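Local coordinates for protein diguanylate cyclase TpbB (Pseudomonas aeruginosa, PDB 4IOB) that catalyses the condensation of two GTP molecules into the second messenger cyclic di-GMP through its cytosolic GGDEF domain, the part in this chain, at residues 20-25 with 124-129; 104-107 with 113-116; 141-146 with 154-159. One frame throughout, in Å; residues are numbered along the deposited sequence.

Interaction 1. Residues 20-25 with 124-129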
loop_
_atom_site.group_PDB
_atom_site.type_symbol
_atom_site.label_atom_id
_atom_site.label_comp_id
_atom_site.label_asym_id
_atom_site.label_seq_id
_atom_site.Cartn_x
_atom_site.Cartn_y
_atom_site.Cartn_z
ATOM N N ASP A 20 17.088 -12.263 -2.503
ATOM C CA ASP A 20 16.453 -13.573 -2.468
ATOM C C ASP A 20 15.762 -13.869 -3.794
ATOM O O ASP A 20 15.921 -14.951 -4.361
ATOM C CB ASP A 20 15.442 -13.644 -1.320
ATOM C CG ASP A 20 14.789 -15.006 -1.202
ATOM O OD1 ASP A 20 15.148 -15.911 -1.984
ATOM O OD2 ASP A 20 13.914 -15.173 -0.325
ATOM N N ALA A 21 14.998 -12.899 -4.285
ATOM C CA ALA A 21 14.262 -13.054 -5.535
ATOM C C ALA A 21 15.199 -13.303 -6.713
ATOM O O ALA A 21 14.985 -14.222 -7.502
ATOM C CB ALA A 21 13.393 -11.833 -5.794
ATOM N N ASN A 22 16.235 -12.479 -6.827
ATOM C CA ASN A 22 17.201 -12.617 -7.910
ATOM C C ASN A 22 17.990 -13.918 -7.809
ATOM O O ASN A 22 18.094 -14.668 -8.780
ATOM C CB ASN A 22 18.152 -11.418 -7.941
ATOM C CG ASN A 22 19.163 -11.506 -9.068
ATOM O OD1 ASN A 22 19.618 -12.592 -9.425
ATOM N ND2 ASN A 22 19.522 -10.357 -9.632
ATOM N N GLU A 23 18.544 -14.181 -6.630
ATOM C CA GLU A 23 19.300 -15.404 -6.401
ATOM C C GLU A 23 18.501 -16.594 -6.917
ATOM O O GLU A 23 18.873 -17.225 -7.906
ATOM C CB GLU A 23 19.601 -15.573 -4.911
ATOM C CG GLU A 23 20.935 -16.239 -4.622
ATOM C CD GLU A 23 22.112 -15.350 -4.978
ATOM O OE1 GLU A 23 21.916 -14.122 -5.097
ATOM O OE2 GLU A 23 23.233 -15.878 -5.136
ATOM N N HIS A 24 17.400 -16.891 -6.237
ATOM C CA HIS A 24 16.470 -17.915 -6.685
ATOM C C HIS A 24 15.483 -17.259 -7.604
ATOM O O HIS A 24 15.051 -16.134 -7.351
ATOM C CB HIS A 24 15.758 -18.534 -5.487
ATOM C CG HIS A 24 15.450 -20.005 -5.646
ATOM N ND1 HIS A 24 16.279 -20.851 -6.284
ATOM C CD2 HIS A 24 14.377 -20.770 -5.193
ATOM C CE1 HIS A 24 15.756 -22.093 -6.260
ATOM N NE2 HIS A 24 14.593 -22.042 -5.590
ATOM N N ARG A 25 15.117 -17.939 -8.686
ATOM C CA ARG A 25 14.198 -17.356 -9.661
ATOM C C ARG A 25 12.806 -17.131 -9.079
ATOM O O ARG A 25 12.003 -18.059 -8.980
ATOM C CB ARG A 25 14.132 -18.209 -10.930
ATOM N N ALA A 124 4.247 -1.828 -8.266
ATOM C CA ALA A 124 5.502 -1.969 -8.995
ATOM C C ALA A 124 6.014 -3.400 -8.872
ATOM O O ALA A 124 5.973 -3.989 -7.792
ATOM C CB ALA A 124 6.535 -0.986 -8.473
ATOM N N LEU A 125 6.498 -3.955 -9.978
ATOM C CA LEU A 125 6.888 -5.361 -10.012
ATOM C C LEU A 125 8.373 -5.571 -10.283
ATOM O O LEU A 125 9.012 -4.777 -10.973
ATOM C CB LEU A 125 6.071 -6.111 -11.066
ATOM C CG LEU A 125 4.577 -6.284 -10.792
ATOM C CD1 LEU A 125 3.863 -6.779 -12.041
ATOM C CD2 LEU A 125 4.353 -7.237 -9.628
ATOM N N TYR A 126 8.913 -6.654 -9.733
ATOM C CA TYR A 126 10.268 -7.078 -10.050
ATOM C C TYR A 126 10.244 -8.443 -10.731
ATOM O O TYR A 126 9.501 -9.334 -10.320
ATOM C CB TYR A 126 11.138 -7.134 -8.796
ATOM C CG TYR A 126 12.498 -7.738 -9.054
ATOM C CD1 TYR A 126 13.568 -6.945 -9.449
ATOM C CD2 TYR A 126 12.709 -9.104 -8.920
ATOM C CE1 TYR A 126 14.813 -7.495 -9.692
ATOM C CE2 TYR A 126 13.949 -9.663 -9.162
ATOM C CZ TYR A 126 14.996 -8.854 -9.547
ATOM O OH TYR A 126 16.234 -9.405 -9.789
ATOM N N PRO A 127 11.071 -8.610 -11.772
ATOM C CA PRO A 127 11.985 -7.577 -12.225
ATOM C C PRO A 127 11.450 -6.806 -13.427
ATOM O O PRO A 127 12.200 -6.074 -14.073
ATOM C CB PRO A 127 13.214 -8.384 -12.642
ATOM C CG PRO A 127 12.669 -9.718 -13.064
ATOM C CD PRO A 127 11.271 -9.865 -12.514
ATOM N N GLU A 128 10.164 -6.966 -13.723
ATOM C CA GLU A 128 9.567 -6.339 -14.900
ATOM C C GLU A 128 9.802 -4.830 -14.959
ATOM O O GLU A 128 10.372 -4.322 -15.925
ATOM C CB GLU A 128 8.068 -6.645 -14.977
ATOM N N HIS A 129 9.361 -4.117 -13.926
ATOM C CA HIS A 129 9.455 -2.660 -13.918
ATOM C C HIS A 129 10.819 -2.168 -13.529
ATOM O O HIS A 129 11.455 -1.427 -14.278
ATOM C CB HIS A 129 8.399 -2.053 -12.999
ATOM C CG HIS A 129 6.991 -2.493 -13.316
ATOM N ND1 HIS A 129 5.994 -3.025 -12.501
ATOM C CD2 HIS A 129 6.466 -2.408 -14.552
ATOM C CE1 HIS A 129 4.913 -3.244 -13.278
ATOM N NE2 HIS A 129 5.201 -2.868 -14.534
#
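A single aromatic ring makes this contact: Tyr-126, from the segment 124-129, packs against Ala-21 and Asn-22 in the last turn of helix 7-23. The interface is small, with 114 Å² buried in total. The backbones stay well apart, and the CA atoms of Ala-21 and Tyr-126 are 8.5 Å from each other. The tyrosine side chain spans this gap: its CB already points at the helix, and CG anti to the backbone N (chi1 173°) extends the ring across. Ala-21 CB meets the ring obliquely, 4.0 Å from Tyr-126 CE2. This is the apolar part of the contact. Farther along, the phenol oxygen reaches Asn-22, with Tyr-126 OH 3.3 Å from Asn-22 CB. The planes of the Asn-22 amide and the ring are 34° apart. Ala-21 and Tyr-126 are buried, while Asn-22 is exposed.

The peptide bond before Pro-127 is cis. It folds the proline back over its neighbour, and Pro-127 CB sits 3.3 Å above the centre of the Tyr-126 ring plane. One face of the ring is thus covered from within its own segment. The turn that follows is closed by two bonds between Leu-125 and His-129. Leu-125 N donates to His-129 ND1 at 2.7 Å, close to the imidazole plane. His-129 N donates to Leu-125 O at 3.0 Å.

Strand 27-35 comes soon after helix 7-23 and runs antiparallel beside strand 119-126. Tyr-126 is backbone-bonded to Leu-28 there, and Ala-124 to Val-30. The ring also touches Leu-28, so it lies between helix 7-23 and the two strands, while Ala-124 packs on Leu-136 and Ala-140 of helix 133-150.

Interaction 2. Residues 104-107 with 113-116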
loop_
_atom_site.group_PDB
_atom_site.type_symbol
_atom_site.label_atom_id
_atom_site.label_comp_id
_atom_site.label_asym_id
_atom_site.label_seq_id
_atom_site.Cartn_x
_atom_site.Cartn_y
_atom_site.Cartn_z
ATOM N N GLN A 104 -14.380 -1.123 1.434
ATOM C CA GLN A 104 -15.749 -0.864 1.009
ATOM C C GLN A 104 -16.690 -0.773 2.207
ATOM O O GLN A 104 -17.757 -0.164 2.126
ATOM C CB GLN A 104 -16.219 -1.948 0.037
ATOM C CG GLN A 104 -17.426 -1.553 -0.798
ATOM C CD GLN A 104 -17.641 -2.477 -1.979
ATOM O OE1 GLN A 104 -16.797 -3.496 -2.095
ATOM N NE2 GLN A 104 -18.553 -2.277 -2.780
ATOM N N ALA A 105 -16.288 -1.380 3.320
ATOM C CA ALA A 105 -17.063 -1.314 4.552
ATOM C C ALA A 105 -16.701 -0.062 5.343
ATOM O O ALA A 105 -15.523 0.207 5.582
ATOM C CB ALA A 105 -16.836 -2.560 5.393
ATOM N N PRO A 106 -17.719 0.711 5.751
ATOM C CA PRO A 106 -17.538 1.972 6.470
ATOM C C PRO A 106 -16.694 1.817 7.733
ATOM O O PRO A 106 -16.686 0.752 8.349
ATOM C CB PRO A 106 -18.969 2.368 6.843
ATOM C CG PRO A 106 -19.821 1.711 5.812
ATOM C CD PRO A 106 -19.140 0.409 5.510
ATOM N N ILE A 107 -15.993 2.884 8.107
ATOM C CA ILE A 107 -15.177 2.885 9.318
ATOM C C ILE A 107 -15.901 3.576 10.469
ATOM O O ILE A 107 -16.214 4.765 10.395
ATOM C CB ILE A 107 -13.822 3.580 9.090
ATOM C CG1 ILE A 107 -12.970 2.779 8.104
ATOM C CG2 ILE A 107 -13.086 3.756 10.410
ATOM C CD1 ILE A 107 -11.605 3.382 7.847
ATOM N N SER A 113 -19.866 7.937 14.736
ATOM C CA SER A 113 -19.858 8.457 13.373
ATOM C C SER A 113 -19.145 7.497 12.426
ATOM O O SER A 113 -18.158 6.862 12.797
ATOM C CB SER A 113 -19.200 9.838 13.326
ATOM O OG SER A 113 -17.873 9.790 13.823
ATOM N N THR A 114 -19.653 7.393 11.202
ATOM C CA THR A 114 -19.068 6.504 10.205
ATOM C C THR A 114 -18.307 7.290 9.143
ATOM O O THR A 114 -18.676 8.416 8.807
ATOM C CB THR A 114 -20.143 5.640 9.519
ATOM O OG1 THR A 114 -19.519 4.743 8.592
ATOM C CG2 THR A 114 -21.138 6.518 8.776
ATOM N N VAL A 115 -17.244 6.691 8.619
ATOM C CA VAL A 115 -16.443 7.326 7.581
ATOM C C VAL A 115 -16.064 6.329 6.491
ATOM O O VAL A 115 -15.346 5.362 6.743
ATOM C CB VAL A 115 -15.160 7.953 8.157
ATOM C CG1 VAL A 115 -14.316 8.553 7.042
ATOM C CG2 VAL A 115 -15.507 9.007 9.197
ATOM N N SER A 116 -16.556 6.570 5.280
ATOM C CA SER A 116 -16.258 5.704 4.147
ATOM C C SER A 116 -15.133 6.288 3.301
ATOM O O SER A 116 -15.220 7.423 2.834
ATOM C CB SER A 116 -17.508 5.489 3.292
ATOM O OG SER A 116 -18.522 4.832 4.031
#
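Pro-106 lies against Thr-114 and Ser-116 on the flank of a short beta hairpin. Its CB sits beside Thr-114 OG1 and is 3.8 Å from Ser-116 OG. One atom farther out, Pro-106 CG is also 3.8 Å from Ser-116 OG and a little farther from Thr-114 OG1. The ring thus sits by two hydroxyls of the segment 113-116, and this is contact rather than bonding. In Thr-114, chi1 of -178° turns OG1, rather than the methyl, to the proline. The two side chains lie side by side and point the same way.

The backbone holds the two arms together. Ile-107 and Val-115 form an antiparallel hydrogen-bonded pair, with their CA atoms 4.9 Å apart. Ile-107 N donates to Val-115 O at 2.9 Å. Val-115 N returns a bond to Ile-107 O at 2.8 Å. Thr-114 CA adds a CA-H...O contact to the same Ile-107 O, at 3.3 Å. The side chains of Ile-107 and Val-115 share one face of the hairpin, and both residues are buried. Pro-106, Thr-114 and Ser-116 are exposed.

Beyond the pair, Ser-113 OG is hydrogen-bonded to Asp-111 in the connecting loop. The hairpin, strands 107-108 and 114-115, forms a small sheet separate from the main one. It follows helix 89-102 and rests on helix 47-62, where Ile-107 touches Val-53, Asn-56 and Arg-60, and Arg-60 hydrogen-bonds the carbonyls of Ala-105 and Pro-106.

Interaction 3. Residues 141-146 with 154-159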
loop_
_atom_site.group_PDB
_atom_site.type_symbol
_atom_site.label_atom_id
_atom_site.label_comp_id
_atom_site.label_asym_id
_atom_site.label_seq_id
_atom_site.Cartn_x
_atom_site.Cartn_y
_atom_site.Cartn_z
ATOM N N ASP A 141 5.423 4.569 -6.585
ATOM C CA ASP A 141 5.027 5.910 -6.177
ATOM C C ASP A 141 4.322 6.635 -7.320
ATOM O O ASP A 141 3.247 7.206 -7.137
ATOM C CB ASP A 141 6.253 6.707 -5.724
ATOM C CG ASP A 141 5.885 7.991 -5.007
ATOM O OD1 ASP A 141 4.687 8.188 -4.712
ATOM O OD2 ASP A 141 6.794 8.802 -4.734
ATOM N N MET A 142 4.933 6.602 -8.501
ATOM C CA MET A 142 4.381 7.283 -9.666
ATOM C C MET A 142 3.086 6.630 -10.142
ATOM O O MET A 142 2.126 7.318 -10.487
ATOM C CB MET A 142 5.405 7.323 -10.802
ATOM C CG MET A 142 6.683 8.068 -10.453
ATOM S SD MET A 142 6.373 9.735 -9.837
ATOM C CE MET A 142 5.520 10.461 -11.233
ATOM N N ALA A 143 3.066 5.302 -10.161
ATOM C CA ALA A 143 1.870 4.569 -10.552
ATOM C C ALA A 143 0.732 4.861 -9.581
ATOM O O ALA A 143 -0.441 4.810 -9.947
ATOM C CB ALA A 143 2.155 3.076 -10.605
ATOM N N MET A 144 1.093 5.170 -8.338
ATOM C CA MET A 144 0.109 5.476 -7.308
ATOM C C MET A 144 -0.386 6.914 -7.439
ATOM O O MET A 144 -1.466 7.256 -6.956
ATOM C CB MET A 144 0.698 5.229 -5.917
ATOM C CG MET A 144 -0.289 5.411 -4.776
ATOM S SD MET A 144 -0.492 7.138 -4.303
ATOM C CE MET A 144 1.103 7.470 -3.558
ATOM N N TYR A 145 0.409 7.751 -8.098
ATOM C CA TYR A 145 0.019 9.130 -8.367
ATOM C C TYR A 145 -0.963 9.198 -9.532
ATOM O O TYR A 145 -2.005 9.845 -9.441
ATOM C CB TYR A 145 1.247 9.993 -8.662
ATOM C CG TYR A 145 0.921 11.320 -9.313
ATOM C CD1 TYR A 145 0.499 12.406 -8.555
ATOM C CD2 TYR A 145 1.037 11.487 -10.687
ATOM C CE1 TYR A 145 0.199 13.618 -9.148
ATOM C CE2 TYR A 145 0.741 12.695 -11.288
ATOM C CZ TYR A 145 0.323 13.757 -10.515
ATOM O OH TYR A 145 0.028 14.961 -11.114
ATOM N N ILE A 146 -0.623 8.524 -10.626
ATOM C CA ILE A 146 -1.481 8.500 -11.805
ATOM C C ILE A 146 -2.854 7.926 -11.473
ATOM O O ILE A 146 -3.875 8.410 -11.963
ATOM C CB ILE A 146 -0.851 7.687 -12.951
ATOM C CG1 ILE A 146 0.459 8.336 -13.405
ATOM C CG2 ILE A 146 -1.819 7.569 -14.116
ATOM C CD1 ILE A 146 1.105 7.648 -14.587
ATOM N N SER A 154 -8.752 2.941 -6.731
ATOM C CA SER A 154 -8.330 2.024 -7.778
ATOM C C SER A 154 -6.867 1.633 -7.612
ATOM O O SER A 154 -6.095 2.331 -6.954
ATOM C CB SER A 154 -8.540 2.658 -9.155
ATOM O OG SER A 154 -7.721 3.803 -9.320
ATOM N N ARG A 155 -6.498 0.509 -8.213
ATOM C CA ARG A 155 -5.115 0.059 -8.235
ATOM C C ARG A 155 -4.549 0.279 -9.631
ATOM O O ARG A 155 -5.289 0.276 -10.615
ATOM C CB ARG A 155 -5.037 -1.420 -7.872
ATOM C CG ARG A 155 -6.147 -2.241 -8.500
ATOM C CD ARG A 155 -5.684 -3.642 -8.846
ATOM N NE ARG A 155 -6.596 -4.274 -9.792
ATOM C CZ ARG A 155 -6.705 -3.917 -11.067
ATOM N NH1 ARG A 155 -5.962 -2.929 -11.547
ATOM N NH2 ARG A 155 -7.561 -4.545 -11.862
ATOM N N ARG A 156 -3.237 0.464 -9.718
ATOM C CA ARG A 156 -2.604 0.796 -10.988
ATOM C C ARG A 156 -1.198 0.216 -11.092
ATOM O O ARG A 156 -0.362 0.430 -10.214
ATOM C CB ARG A 156 -2.567 2.317 -11.166
ATOM C CG ARG A 156 -1.555 2.824 -12.182
ATOM C CD ARG A 156 -2.073 2.726 -13.607
ATOM N NE ARG A 156 -1.363 3.647 -14.490
ATOM C CZ ARG A 156 -0.116 3.462 -14.915
ATOM N NH1 ARG A 156 0.563 2.388 -14.536
ATOM N NH2 ARG A 156 0.453 4.352 -15.716
ATOM N N LEU A 157 -0.946 -0.522 -12.167
ATOM C CA LEU A 157 0.376 -1.082 -12.414
ATOM C C LEU A 157 1.246 -0.100 -13.180
ATOM O O LEU A 157 0.866 0.385 -14.246
ATOM C CB LEU A 157 0.275 -2.399 -13.184
ATOM C CG LEU A 157 -0.017 -3.650 -12.355
ATOM C CD1 LEU A 157 -0.252 -4.845 -13.266
ATOM C CD2 LEU A 157 1.121 -3.927 -11.384
ATOM N N ALA A 158 2.419 0.186 -12.631
ATOM C CA ALA A 158 3.345 1.104 -13.265
ATOM C C ALA A 158 3.636 0.700 -14.705
ATOM O O ALA A 158 3.554 -0.474 -15.071
ATOM C CB ALA A 158 4.638 1.185 -12.468
ATOM N N GLU A 159 3.956 1.699 -15.516
ATOM C CA GLU A 159 4.534 1.499 -16.833
ATOM C C GLU A 159 5.280 2.789 -17.134
ATOM O O GLU A 159 5.023 3.816 -16.505
ATOM C CB GLU A 159 3.459 1.216 -17.883
ATOM C CG GLU A 159 3.997 0.552 -19.145
ATOM C CD GLU A 159 4.592 -0.819 -18.877
ATOM O OE1 GLU A 159 5.827 -0.969 -19.007
ATOM O OE2 GLU A 159 3.826 -1.747 -18.533
#
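Helix segment 141-146 and strand segment 155-157 approach to 7.4 Å between axes, at 131° between their chain directions; the closest CA pair, Ala-143 and Ala-158 at 4.6 Å, lies just past the strand. The small side chains permit this closeness. Ala-143 CB is 3.6 Å from Ala-158 CB and 3.5 Å from Ala-158 CA. Both residues are buried.

Arg-156 supplies the other main surface. A chi1 of 161° swings its CG to the far side from the backbone N and lays the start of the chain against the helix. Arg-156 CG lies beside Ala-143 O and is 4.0 Å from Ala-143 CB. The chain then bends at chi2 (81°) and carries the guanidinium past Ile-146. The two side chains cross obliquely. Ile-146 CD1 lies 3.5 Å from Arg-156 NH2 in the model, but the guanidinium position is doubtful because NH1 is too near Leu-157 O. Ile-146 CG2 is near Arg-156 NE. Ile-146 CD1 and Ala-143 CB approach the guanidinium obliquely, so this is van der Waals packing along a long side chain.

Neighbouring strand residues point to the other side of the sheet. Leu-157 touches Leu-93 of helix 89-102, and Arg-155 makes a salt bridge with Asp-97 of that helix. Backbone bonds join Arg-156 to Ile-121 and Ile-123 of the parallel strand 119-126. Strand 119-126, helix 133-150 and strand 155-157 thus form a beta-alpha-beta crossover with adjacent parallel strands, the helix packed on one side of the GGDEF-domain sheet.

How the interactions relate
Interactions 1 and 3 share the main sheet, since strands 119-126 and 155-157 are neighbours in it. Their centres are about 19 Å apart and they touch: Leu-125 CD1 lies 4.0 Å from Leu-157 CD2, and His-129 NE2 lies 3.0 Å from Ala-158 O. Interaction 2 stands apart, its centre about 37 Å from that of interaction 1, across the chain's centre, and about 25 Å from that of interaction 3. Along the chain it is nested within the loop that interaction 1 closes. It is also the one near the magnesium site: the side chain of Ile-107 is about 7 Å from that of Ser-35 and about 10 Å from that of Asp-77. Interactions 1 and 3 are structural packing.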